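Local coordinates for CELL division protein FTSZ (Haloferax volcanii, PDB 4B45) that binds GTP as a tubulin-like GTPase of the archaeal cytoskeleton, assembles into protofilaments and takes part in controlling cell shape, at the 5'-guanosine-diphosphate-monothiophosphate site. Residues are numbered along the deposited sequence; one frame, centred on the assembly and turned at random.

The 5'-guanosine-diphosphate-monothiophosphate site. Residues 9-11, 14, 64-66, 102, 105-108, 132, 134, 138, 142, 165, 179, 182-183. With GSP (5'-guanosine-diphosphate-monothiophosphate), chain B.
CetZ2 holds GSP (GTPγS, a GTP analogue) in the nucleotide pocket of the tubulin/FtsZ GTPases, and shows how such a site packs a base directly against side chains while admitting water among the phosphate contacts. The guanine is sandwiched. Ala11 CB presses on one face, 3.3 Å from the centroid of the five-membered ring of GSP, and Tyr179 stacks on the other, its ring tilted 16° from the six-membered ring. At the guanine rim, Asn165 turns its amide tip to the base: OD1 accepts from GSP N2 on a lone pair at 3.1 Å, while ND2 donates to N3 nearly within its own amide plane. Asn183 places OD1 2.7 Å from GSP N1 with ND2 towards O6, a pattern that reads guanine.

The ribose is gripped by Glu138, whose chain is extended beyond CG. Glu138 OE1 takes the 3'-hydroxyl GSP O3' on its syn lone pair at 2.6 Å, whereas OE2 receives the 2'-hydroxyl O2' from above the carboxylate plane; Tyr179 OH shares a hydrogen bond with GSP O2'. An alanine in place of Glu138 would probably loosen the sugar, since it removes the acceptors for both hydroxyls.

Towards the triphosphate, backbone N-H groups replace side chains. The glycine-rich tubulin signature motif, running into the N-terminal end of helix 107-120, supplies Gly108 N, 3.0 Å from the beta-phosphate GSP O2B. Gly66 N reaches O3G of the thiophosphate. Water 3 links Ser107 OG and Val64 N to the bridging O3B, and water 2 joins Gly102 N to O2A. Gly105 CA packs 3.5 Å from sulfur GSP S1G, with Tyr142 CE1 a slacker contact.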
loop_
_atom_site.group_PDB
_atom_site.type_symbol
_atom_site.label_atom_id
_atom_site.label_comp_id
_atom_site.label_asym_id
_atom_site.label_seq_id
_atom_site.Cartn_x
_atom_site.Cartn_y
_atom_site.Cartn_z
ATOM N N GLY A 9 -9.137 -9.757 6.991
ATOM C CA GLY A 9 -8.885 -10.989 6.270
ATOM C C GLY A 9 -7.437 -11.438 6.388
ATOM O O GLY A 9 -6.586 -10.793 7.023
ATOM N N GLN A 10 -7.142 -12.557 5.749
ATOM C CA GLN A 10 -5.857 -13.210 5.932
ATOM C C GLN A 10 -4.674 -12.452 5.309
ATOM O O GLN A 10 -3.645 -12.225 5.962
ATOM C CB GLN A 10 -5.939 -14.629 5.376
ATOM C CG GLN A 10 -4.776 -15.485 5.770
ATOM C CD GLN A 10 -4.172 -16.160 4.584
ATOM O OE1 GLN A 10 -3.677 -15.498 3.665
ATOM N NE2 GLN A 10 -4.217 -17.486 4.573
ATOM N N ALA A 11 -4.807 -12.085 4.042
ATOM C CA ALA A 11 -3.767 -11.318 3.368
ATOM C C ALA A 11 -3.563 -9.977 4.073
ATOM O O ALA A 11 -2.434 -9.560 4.317
ATOM C CB ALA A 11 -4.149 -11.094 1.923
ATOM N N LYS A 14 -1.591 -10.247 7.233
ATOM C CA LYS A 14 -0.204 -10.564 6.924
ATOM C C LYS A 14 0.570 -9.326 6.441
ATOM O O LYS A 14 1.692 -9.070 6.877
ATOM C CB LYS A 14 -0.125 -11.684 5.888
ATOM C CG LYS A 14 -0.220 -13.088 6.480
ATOM C CD LYS A 14 0.441 -14.109 5.544
ATOM C CE LYS A 14 -0.580 -15.078 4.928
ATOM N NZ LYS A 14 -0.038 -15.859 3.759
ATOM N N VAL A 64 -15.018 -17.293 5.683
ATOM C CA VAL A 64 -16.242 -17.261 4.875
ATOM C C VAL A 64 -16.064 -17.873 3.492
ATOM O O VAL A 64 -16.975 -17.805 2.661
ATOM C CB VAL A 64 -16.830 -15.833 4.735
ATOM C CG1 VAL A 64 -17.074 -15.206 6.117
ATOM C CG2 VAL A 64 -15.917 -14.938 3.884
ATOM N N GLY A 65 -14.898 -18.471 3.249
ATOM C CA GLY A 65 -14.672 -19.284 2.060
ATOM C C GLY A 65 -14.935 -18.578 0.742
ATOM O O GLY A 65 -15.519 -19.152 -0.180
ATOM N N GLY A 66 -14.526 -17.317 0.664
ATOM C CA GLY A 66 -14.542 -16.583 -0.590
ATOM C C GLY A 66 -15.901 -15.992 -0.871
ATOM O O GLY A 66 -16.135 -15.469 -1.951
ATOM N N GLY A 102 -6.723 -8.009 1.087
ATOM C CA GLY A 102 -6.717 -8.734 -0.166
ATOM C C GLY A 102 -8.089 -8.582 -0.788
ATOM O O GLY A 102 -9.087 -8.991 -0.206
ATOM N N GLY A 105 -10.354 -12.087 -1.733
ATOM C CA GLY A 105 -10.850 -13.013 -0.730
ATOM C C GLY A 105 -12.326 -12.825 -0.435
ATOM O O GLY A 105 -13.056 -12.241 -1.222
ATOM N N GLY A 106 -12.781 -13.357 0.689
ATOM C CA GLY A 106 -14.164 -13.185 1.092
ATOM C C GLY A 106 -14.245 -12.134 2.182
ATOM O O GLY A 106 -15.032 -11.198 2.093
ATOM N N SER A 107 -13.397 -12.278 3.198
ATOM C CA SER A 107 -13.435 -11.411 4.368
ATOM C C SER A 107 -12.959 -9.994 4.065
ATOM O O SER A 107 -13.656 -9.022 4.360
ATOM C CB SER A 107 -12.602 -12.000 5.506
ATOM O OG SER A 107 -13.287 -13.073 6.124
ATOM N N GLY A 108 -11.769 -9.881 3.487
ATOM C CA GLY A 108 -11.218 -8.584 3.155
ATOM C C GLY A 108 -12.096 -7.935 2.114
ATOM O O GLY A 108 -12.530 -6.800 2.272
ATOM N N ILE A 132 -4.839 -5.393 -2.112
ATOM C CA ILE A 132 -4.087 -6.379 -2.908
ATOM C C ILE A 132 -4.912 -6.959 -4.047
ATOM O O ILE A 132 -5.950 -7.606 -3.830
ATOM C CB ILE A 132 -3.553 -7.528 -2.044
ATOM C CG1 ILE A 132 -2.524 -7.004 -1.042
ATOM C CG2 ILE A 132 -2.922 -8.613 -2.912
ATOM C CD1 ILE A 132 -2.474 -7.812 0.250
ATOM N N PRO A 134 -5.595 -9.572 -7.028
ATOM C CA PRO A 134 -5.211 -10.970 -7.235
ATOM C C PRO A 134 -4.406 -11.120 -8.508
ATOM O O PRO A 134 -4.619 -10.382 -9.465
ATOM C CB PRO A 134 -6.559 -11.685 -7.410
ATOM C CG PRO A 134 -7.476 -10.634 -7.933
ATOM C CD PRO A 134 -7.032 -9.348 -7.267
ATOM N N GLU A 138 -5.352 -16.334 -10.842
ATOM C CA GLU A 138 -6.277 -16.717 -9.769
ATOM C C GLU A 138 -7.684 -16.959 -10.305
ATOM O O GLU A 138 -8.056 -16.443 -11.362
ATOM C CB GLU A 138 -6.290 -15.671 -8.646
ATOM C CG GLU A 138 -4.978 -15.589 -7.870
ATOM C CD GLU A 138 -5.057 -14.686 -6.647
ATOM O OE1 GLU A 138 -6.085 -14.722 -5.942
ATOM O OE2 GLU A 138 -4.088 -13.935 -6.390
ATOM N N TYR A 142 -12.246 -15.116 -7.396
ATOM C CA TYR A 142 -11.378 -14.124 -6.796
ATOM C C TYR A 142 -11.307 -12.856 -7.648
ATOM O O TYR A 142 -11.224 -11.743 -7.115
ATOM C CB TYR A 142 -9.987 -14.728 -6.563
ATOM C CG TYR A 142 -10.059 -16.007 -5.763
ATOM C CD1 TYR A 142 -10.354 -15.974 -4.405
ATOM C CD2 TYR A 142 -9.870 -17.250 -6.367
ATOM C CE1 TYR A 142 -10.444 -17.136 -3.664
ATOM C CE2 TYR A 142 -9.944 -18.420 -5.629
ATOM C CZ TYR A 142 -10.238 -18.351 -4.275
ATOM O OH TYR A 142 -10.327 -19.491 -3.515
ATOM N N ASN A 165 -0.159 -8.397 -7.083
ATOM C CA ASN A 165 0.647 -9.566 -6.736
ATOM C C ASN A 165 1.493 -10.057 -7.900
ATOM O O ASN A 165 2.616 -10.530 -7.718
ATOM C CB ASN A 165 -0.240 -10.722 -6.231
ATOM C CG ASN A 165 -0.555 -10.610 -4.745
ATOM O OD1 ASN A 165 -0.116 -9.662 -4.086
ATOM N ND2 ASN A 165 -1.327 -11.580 -4.209
ATOM N N TYR A 179 4.499 -14.908 -1.239
ATOM C CA TYR A 179 3.629 -14.006 -0.493
ATOM C C TYR A 179 4.418 -13.164 0.490
ATOM O O TYR A 179 4.199 -11.965 0.583
ATOM C CB TYR A 179 2.560 -14.782 0.263
ATOM C CG TYR A 179 1.389 -15.217 -0.583
ATOM C CD1 TYR A 179 0.861 -14.381 -1.558
ATOM C CD2 TYR A 179 0.799 -16.466 -0.392
ATOM C CE1 TYR A 179 -0.218 -14.778 -2.327
ATOM C CE2 TYR A 179 -0.271 -16.870 -1.152
ATOM C CZ TYR A 179 -0.781 -16.025 -2.119
ATOM O OH TYR A 179 -1.853 -16.433 -2.880
ATOM N N ILE A 182 6.366 -10.556 -1.439
ATOM C CA ILE A 182 5.505 -9.443 -1.842
ATOM C C ILE A 182 5.230 -8.524 -0.668
ATOM O O ILE A 182 5.346 -7.303 -0.770
ATOM C CB ILE A 182 4.147 -9.920 -2.356
ATOM C CG1 ILE A 182 4.317 -10.796 -3.598
ATOM C CG2 ILE A 182 3.248 -8.724 -2.651
ATOM C CD1 ILE A 182 3.036 -11.515 -4.004
ATOM N N ASN A 183 4.873 -9.117 0.460
ATOM C CA ASN A 183 4.552 -8.326 1.632
ATOM C C ASN A 183 5.738 -7.484 2.075
ATOM O O ASN A 183 5.587 -6.324 2.477
ATOM C CB ASN A 183 4.111 -9.228 2.781
ATOM C CG ASN A 183 2.808 -9.927 2.502
ATOM O OD1 ASN A 183 2.054 -9.543 1.599
ATOM N ND2 ASN A 183 2.523 -10.955 3.284
HETATM P PG GSP B . -11.296 -16.324 2.309
HETATM O O3B GSP B . -11.176 -14.906 3.050
HETATM S S1G GSP B . -10.809 -16.337 0.299
HETATM O O2G GSP B . -10.422 -17.383 3.043
HETATM O O3G GSP B . -12.738 -16.634 2.373
HETATM P PB GSP B . -9.910 -13.933 3.085
HETATM O O1B GSP B . -9.110 -14.022 4.361
HETATM O O2B GSP B . -10.432 -12.507 2.965
HETATM P PA GSP B . -7.459 -13.729 1.734
HETATM O O1A GSP B . -6.442 -14.829 1.881
HETATM O O2A GSP B . -7.077 -12.614 2.673
HETATM O O3A GSP B . -8.931 -14.246 1.897
HETATM O "O5'" GSP B . -7.397 -13.091 0.319
HETATM C "C5'" GSP B . -7.093 -13.813 -0.827
HETATM C "C4'" GSP B . -6.327 -13.021 -1.799
HETATM O "O4'" GSP B . -5.217 -12.438 -1.184
HETATM C "C3'" GSP B . -5.795 -13.845 -2.900
HETATM O "O3'" GSP B . -5.702 -13.013 -3.993
HETATM C "C2'" GSP B . -4.456 -14.226 -2.462
HETATM O "O2'" GSP B . -3.636 -14.400 -3.568
HETATM C "C1'" GSP B . -4.021 -13.055 -1.726
HETATM N N9 GSP B . -3.131 -13.297 -0.608
HETATM C C8 GSP B . -3.280 -14.220 0.348
HETATM N N7 GSP B . -2.278 -14.097 1.240
HETATM C C5 GSP B . -1.479 -13.059 0.846
HETATM C C6 GSP B . -0.307 -12.476 1.399
HETATM O O6 GSP B . 0.270 -12.956 2.560
HETATM N N1 GSP B . 0.261 -11.434 0.744
HETATM C C2 GSP B . -0.287 -10.955 -0.396
HETATM N N2 GSP B . 0.377 -9.820 -1.048
HETATM N N3 GSP B . -1.396 -11.469 -0.948
HETATM C C4 GSP B . -2.013 -12.545 -0.332
HETATM O O HOH W 1 -6.684 -10.128 -3.780
HETATM O O HOH W 2 -7.231 -9.948 3.197
HETATM O O HOH W 3 -12.700 -15.583 5.022
#